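Local structure of diacylglycerol kinase (Bacillus anthracis, 3S40) at residues E123-V128 with H292-Y297; L66-G71 with T91-P96. The protein probably phosphorylates diacylglycerol to phosphatidic acid with ATP, as a lipid kinase of the diacylglycerol kinase family. One frame throughout, in Å; residues are numbered along the deposited sequence.

In the fold
From the N terminus, contact 2 closes first. Strand 66-71 runs into helix 73-83 and returns as strand 91-96, its parallel neighbour and the last strand of the four-stranded parallel sheet of the N-terminal kinase domain. The chain then passes through helices 102-106 and 113-120 before contact 1 opens at 123-128. Contact 1 closes only at 292-297, after the chain has run through the strands of the C-terminal part. The two are therefore in series, neither nested nor crossed. In space they touch, because the end of strand 284-296 packs and hydrogen-bonds along strand 91-96, so the far end of the chain is tied back to the kinase domain.

Contact 1 (E123-V128 with H292-Y297); sequences EHVKPV and HFTMIY
Lys126 and Met295, a selenomethionine, form a hydrogen-bonded antiparallel pair and satisfy each other twice: Lys126 N reaches Met295 O at 2.9 Å, and Met295 N answers to Lys126 O at the same length. Further along, Val128 N donates to Phe293 O at 2.8 Å. Phe293 N reaches back to Val128 O over a longer 3.2 Å. Val128 is opposed by two residues, His292 and Phe293, a classic beta bulge. Toward the other end, His124 O takes the N-H of Tyr297 at 2.8 Å, with the CA of Ile296 as a second, weaker neighbour at 3.2 Å. A water accepts from His124 N at 2.7 Å and can donate to Tyr297 O. These bonds pair strand 125-133 with strand 284-296, the last strand of the chain, inside the antiparallel sheet that runs between the two parts of the protein. Lys126 CG sits between the backbone N and the carbonyl carbon (chi1 73°), and the Lys126 and Tyr297 side chains cross at about a right angle. Lys126 CD lies over the centre of one face of the Tyr297 ring, 3.8 Å from its centroid, in a CH-pi contact, while the ammonium goes on to a salt bridge with Asp220. On the opposite face of the sheet, CG2 of Val125 meets CD1 of Ile296, and Val125 CG1 lies against CB of Thr294. Thr294 OG1 is satisfied by the hydroxyl of Thr91, and the carboxylate of Glu123 by Thr6 OG1 and Lys7 N.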
loop_
_atom_site.group_PDB
_atom_site.type_symbol
_atom_site.label_atom_id
_atom_site.label_comp_id
_atom_site.label_asym_id
_atom_site.label_seq_id
_atom_site.Cartn_x
_atom_site.Cartn_y
_atom_site.Cartn_z
ATOM N N GLU A 123 7.654 17.595 7.155
ATOM C CA GLU A 123 7.078 16.882 8.297
ATOM C C GLU A 123 5.533 16.886 8.400
ATOM O O GLU A 123 4.988 16.993 9.492
ATOM C CB GLU A 123 7.660 17.449 9.587
ATOM C CG GLU A 123 9.185 17.441 9.615
ATOM C CD GLU A 123 9.769 17.722 11.002
ATOM O OE1 GLU A 123 9.004 17.898 11.982
ATOM O OE2 GLU A 123 11.009 17.767 11.102
ATOM N N HIS A 124 4.831 16.761 7.284
ATOM C CA HIS A 124 3.364 16.644 7.335
ATOM C C HIS A 124 2.996 15.182 7.479
ATOM O O HIS A 124 3.387 14.346 6.661
ATOM C CB HIS A 124 2.740 17.200 6.075
ATOM C CG HIS A 124 3.019 18.652 5.865
ATOM N ND1 HIS A 124 2.742 19.605 6.821
ATOM C CD2 HIS A 124 3.548 19.317 4.809
ATOM C CE1 HIS A 124 3.096 20.796 6.365
ATOM N NE2 HIS A 124 3.584 20.649 5.146
ATOM N N VAL A 125 2.264 14.869 8.536
ATOM C CA VAL A 125 2.074 13.486 8.925
ATOM C C VAL A 125 0.598 13.205 9.122
ATOM O O VAL A 125 -0.142 14.060 9.613
ATOM C CB VAL A 125 2.786 13.195 10.248
ATOM C CG1 VAL A 125 2.381 11.839 10.751
ATOM C CG2 VAL A 125 4.314 13.290 10.076
ATOM N N LYS A 126 0.159 12.020 8.724
ATOM C CA LYS A 126 -1.229 11.640 8.957
ATOM C C LYS A 126 -1.336 10.166 9.282
ATOM O O LYS A 126 -0.436 9.377 8.948
ATOM C CB LYS A 126 -2.121 11.992 7.764
ATOM C CG LYS A 126 -1.933 11.105 6.551
ATOM C CD LYS A 126 -2.969 11.476 5.501
ATOM C CE LYS A 126 -3.016 10.470 4.377
ATOM N NZ LYS A 126 -4.347 10.530 3.688
ATOM N N PRO A 127 -2.425 9.792 9.963
ATOM C CA PRO A 127 -2.659 8.383 10.291
ATOM C C PRO A 127 -3.143 7.652 9.072
ATOM O O PRO A 127 -3.881 8.216 8.263
ATOM C CB PRO A 127 -3.749 8.432 11.380
ATOM C CG PRO A 127 -4.365 9.766 11.265
ATOM C CD PRO A 127 -3.363 10.700 10.648
ATOM N N VAL A 128 -2.716 6.407 8.945
ATOM C CA VAL A 128 -3.049 5.593 7.791
ATOM C C VAL A 128 -3.484 4.243 8.318
ATOM O O VAL A 128 -2.918 3.744 9.291
ATOM C CB VAL A 128 -1.821 5.455 6.867
ATOM C CG1 VAL A 128 -2.050 4.413 5.792
ATOM C CG2 VAL A 128 -1.473 6.816 6.255
ATOM N N HIS A 292 -3.162 2.774 12.122
ATOM C CA HIS A 292 -2.105 1.919 12.670
ATOM C C HIS A 292 -0.711 2.490 12.414
ATOM O O HIS A 292 0.170 2.362 13.258
ATOM C CB HIS A 292 -2.221 0.514 12.070
ATOM C CG HIS A 292 -1.389 -0.525 12.750
ATOM N ND1 HIS A 292 -1.604 -0.925 14.052
ATOM C CD2 HIS A 292 -0.345 -1.265 12.298
ATOM C CE1 HIS A 292 -0.736 -1.869 14.373
ATOM N NE2 HIS A 292 0.038 -2.098 13.324
ATOM N N PHE A 293 -0.511 3.100 11.246
ATOM C CA PHE A 293 0.729 3.811 10.960
ATOM C C PHE A 293 0.458 5.295 10.954
ATOM O O PHE A 293 -0.663 5.731 10.704
ATOM C CB PHE A 293 1.286 3.448 9.571
ATOM C CG PHE A 293 1.913 2.075 9.495
ATOM C CD1 PHE A 293 2.385 1.445 10.630
ATOM C CD2 PHE A 293 2.052 1.432 8.268
ATOM C CE1 PHE A 293 2.987 0.183 10.546
ATOM C CE2 PHE A 293 2.637 0.172 8.183
ATOM C CZ PHE A 293 3.097 -0.454 9.327
ATOM N N THR A 294 1.506 6.059 11.224
ATOM C CA THR A 294 1.577 7.457 10.848
ATOM C C THR A 294 2.580 7.569 9.693
ATOM O O THR A 294 3.659 6.961 9.727
ATOM C CB THR A 294 2.035 8.347 12.028
ATOM O OG1 THR A 294 3.360 7.967 12.429
ATOM C CG2 THR A 294 1.086 8.183 13.217
HETATM N N MSE A 295 2.238 8.376 8.693
HETATM C CA MSE A 295 3.074 8.508 7.521
HETATM C C MSE A 295 3.223 9.954 7.075
HETATM O O MSE A 295 2.312 10.773 7.215
HETATM C CB MSE A 295 2.513 7.642 6.389
HETATM C CG MSE A 295 2.283 6.215 6.822
HETATM SE SE MSE A 295 2.240 4.880 5.399
HETATM C CE MSE A 295 4.032 5.121 4.648
ATOM N N ILE A 296 4.393 10.261 6.540
ATOM C CA ILE A 296 4.629 11.538 5.892
ATOM C C ILE A 296 3.791 11.585 4.624
ATOM O O ILE A 296 3.727 10.608 3.885
ATOM C CB ILE A 296 6.108 11.699 5.499
ATOM C CG1 ILE A 296 6.980 11.855 6.748
ATOM C CG2 ILE A 296 6.280 12.904 4.557
ATOM C CD1 ILE A 296 6.787 13.175 7.492
ATOM N N TYR A 297 3.166 12.718 4.348
ATOM C CA TYR A 297 2.397 12.818 3.120
ATOM C C TYR A 297 2.419 14.244 2.581
ATOM O O TYR A 297 3.048 15.133 3.176
ATOM C CB TYR A 297 0.948 12.352 3.370
ATOM C CG TYR A 297 0.108 13.384 4.105
ATOM C CD1 TYR A 297 -0.929 14.037 3.460
ATOM C CD2 TYR A 297 0.370 13.712 5.440
ATOM C CE1 TYR A 297 -1.702 14.978 4.116
ATOM C CE2 TYR A 297 -0.388 14.651 6.112
ATOM C CZ TYR A 297 -1.433 15.284 5.430
ATOM O OH TYR A 297 -2.211 16.230 6.048
HETATM O O HOH W 1 5.381 16.309 4.728
#

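Contact 2 (L66-G71 with T91-P96); sequences LIIVFG and TLAIIP
Thr91 meets Leu66 and Ile67 at the start of this parallel pair. Thr91 O accepts Ile67 N at 2.8 Å, while Leu66 CD1 packs against both that oxygen and the Thr91 methyl CG2. Leu92 turns to the other face of the sheet, where its CG is anti to the backbone N (chi1 -173°); its CD1 reaches within 3.3 Å of Ile67 O and also touches CG2 of Ile67. Ala93 N donates to that same Ile67 O and Ala93 O accepts Val69 N, both at 2.9 Å. The small CB of Ala93 faces Leu66 CD1 and Ile68 CG1. Val69 CG1 lies between the backbone N and the carbonyl carbon (chi1 51°), tightly packed 3.2 Å from Ala93 O. Val69 CG1 also meets Ile94 CG1 at 4.0 Å. Ile95 N donates to Val69 O, and Ile95 O accepts Gly71 N at 3.2 Å. The Ile95 side chain wedges between two partners, CD1 on Ile68 CG2 and CG2 on Phe70 CD1. The Phe70 ring turns its edge to Ile95 O and Pro96 O. Gly71 and Pro96, the last pair, have CA atoms 5.7 Å apart. Helix 73-83 covers the Val69, Leu92 and Ile94 face, and helix 113-120 the Ile68 and Ile95 face. Strand 66-71, that first helix and strand 91-96 make a beta-alpha-beta crossover of the diacylglycerol kinase catalytic domain; Gly71 opens its GGDGT signature, which in relatives is associated with nucleotide binding.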
loop_
_atom_site.group_PDB
_atom_site.type_symbol
_atom_site.label_atom_id
_atom_site.label_comp_id
_atom_site.label_asym_id
_atom_site.label_seq_id
_atom_site.Cartn_x
_atom_site.Cartn_y
_atom_site.Cartn_z
ATOM N N LEU A 66 11.513 8.443 13.045
ATOM C CA LEU A 66 11.105 8.454 11.652
ATOM C C LEU A 66 11.945 7.443 10.901
ATOM O O LEU A 66 13.183 7.432 11.035
ATOM C CB LEU A 66 11.329 9.855 11.064
ATOM C CG LEU A 66 11.034 10.035 9.568
ATOM C CD1 LEU A 66 9.552 9.685 9.233
ATOM C CD2 LEU A 66 11.376 11.458 9.106
ATOM N N ILE A 67 11.286 6.581 10.143
ATOM C CA ILE A 67 11.969 5.679 9.215
ATOM C C ILE A 67 11.622 6.066 7.779
ATOM O O ILE A 67 10.452 6.122 7.405
ATOM C CB ILE A 67 11.615 4.191 9.458
ATOM C CG1 ILE A 67 12.142 3.735 10.831
ATOM C CG2 ILE A 67 12.196 3.307 8.351
ATOM C CD1 ILE A 67 12.070 2.240 11.075
ATOM N N ILE A 68 12.641 6.376 6.985
ATOM C CA ILE A 68 12.442 6.732 5.586
ATOM C C ILE A 68 12.892 5.569 4.737
ATOM O O ILE A 68 13.954 4.998 4.982
ATOM C CB ILE A 68 13.268 7.967 5.206
ATOM C CG1 ILE A 68 12.982 9.098 6.197
ATOM C CG2 ILE A 68 13.005 8.374 3.741
ATOM C CD1 ILE A 68 13.851 10.327 5.982
ATOM N N VAL A 69 12.089 5.181 3.756
ATOM C CA VAL A 69 12.525 4.111 2.849
ATOM C C VAL A 69 12.680 4.623 1.420
ATOM O O VAL A 69 11.742 5.161 0.849
ATOM C CB VAL A 69 11.568 2.900 2.919
ATOM C CG1 VAL A 69 10.132 3.347 2.729
ATOM C CG2 VAL A 69 11.973 1.833 1.909
ATOM N N PHE A 70 13.888 4.502 0.862
ATOM C CA PHE A 70 14.106 4.774 -0.551
ATOM C C PHE A 70 14.075 3.471 -1.318
ATOM O O PHE A 70 14.992 2.666 -1.209
ATOM C CB PHE A 70 15.445 5.468 -0.795
ATOM C CG PHE A 70 15.764 5.662 -2.268
ATOM C CD1 PHE A 70 14.805 6.145 -3.143
ATOM C CD2 PHE A 70 17.032 5.386 -2.766
ATOM C CE1 PHE A 70 15.091 6.335 -4.504
ATOM C CE2 PHE A 70 17.331 5.580 -4.123
ATOM C CZ PHE A 70 16.362 6.048 -4.992
ATOM N N GLY A 71 13.019 3.252 -2.091
ATOM C CA GLY A 71 12.915 2.023 -2.861
ATOM C C GLY A 71 11.547 1.781 -3.465
ATOM O O GLY A 71 10.610 2.554 -3.249
ATOM N N THR A 91 6.881 6.897 12.818
ATOM C CA THR A 91 6.445 7.460 11.559
ATOM C C THR A 91 7.260 6.925 10.391
ATOM O O THR A 91 8.497 6.760 10.476
ATOM C CB THR A 91 6.537 8.977 11.602
ATOM O OG1 THR A 91 5.712 9.449 12.672
ATOM C CG2 THR A 91 6.053 9.627 10.262
ATOM N N LEU A 92 6.557 6.646 9.301
ATOM C CA LEU A 92 7.186 6.105 8.095
ATOM C C LEU A 92 7.058 7.099 6.929
ATOM O O LEU A 92 6.070 7.841 6.834
ATOM C CB LEU A 92 6.549 4.748 7.750
ATOM C CG LEU A 92 7.109 3.874 6.628
ATOM C CD1 LEU A 92 8.537 3.419 6.933
ATOM C CD2 LEU A 92 6.200 2.665 6.403
ATOM N N ALA A 93 8.065 7.126 6.061
ATOM C CA ALA A 93 8.058 7.969 4.866
ATOM C C ALA A 93 8.638 7.180 3.704
ATOM O O ALA A 93 9.430 6.260 3.908
ATOM C CB ALA A 93 8.830 9.252 5.093
ATOM N N ILE A 94 8.222 7.521 2.490
ATOM C CA ILE A 94 8.643 6.788 1.297
ATOM C C ILE A 94 9.255 7.750 0.311
ATOM O O ILE A 94 8.691 8.797 0.043
ATOM C CB ILE A 94 7.425 6.118 0.590
ATOM C CG1 ILE A 94 6.722 5.139 1.537
ATOM C CG2 ILE A 94 7.857 5.424 -0.708
ATOM C CD1 ILE A 94 5.406 4.622 0.977
ATOM N N ILE A 95 10.420 7.404 -0.215
ATOM C CA ILE A 95 10.923 8.074 -1.390
ATOM C C ILE A 95 10.833 7.036 -2.466
ATOM O O ILE A 95 11.433 5.978 -2.358
ATOM C CB ILE A 95 12.358 8.549 -1.235
ATOM C CG1 ILE A 95 12.456 9.506 -0.050
ATOM C CG2 ILE A 95 12.806 9.249 -2.526
ATOM C CD1 ILE A 95 13.889 9.796 0.372
ATOM N N PRO A 96 10.052 7.331 -3.508
ATOM C CA PRO A 96 9.685 6.356 -4.541
ATOM C C PRO A 96 10.902 5.948 -5.372
ATOM O O PRO A 96 11.499 6.792 -6.000
ATOM C CB PRO A 96 8.656 7.113 -5.391
ATOM C CG PRO A 96 8.999 8.554 -5.196
ATOM C CD PRO A 96 9.541 8.677 -3.785
#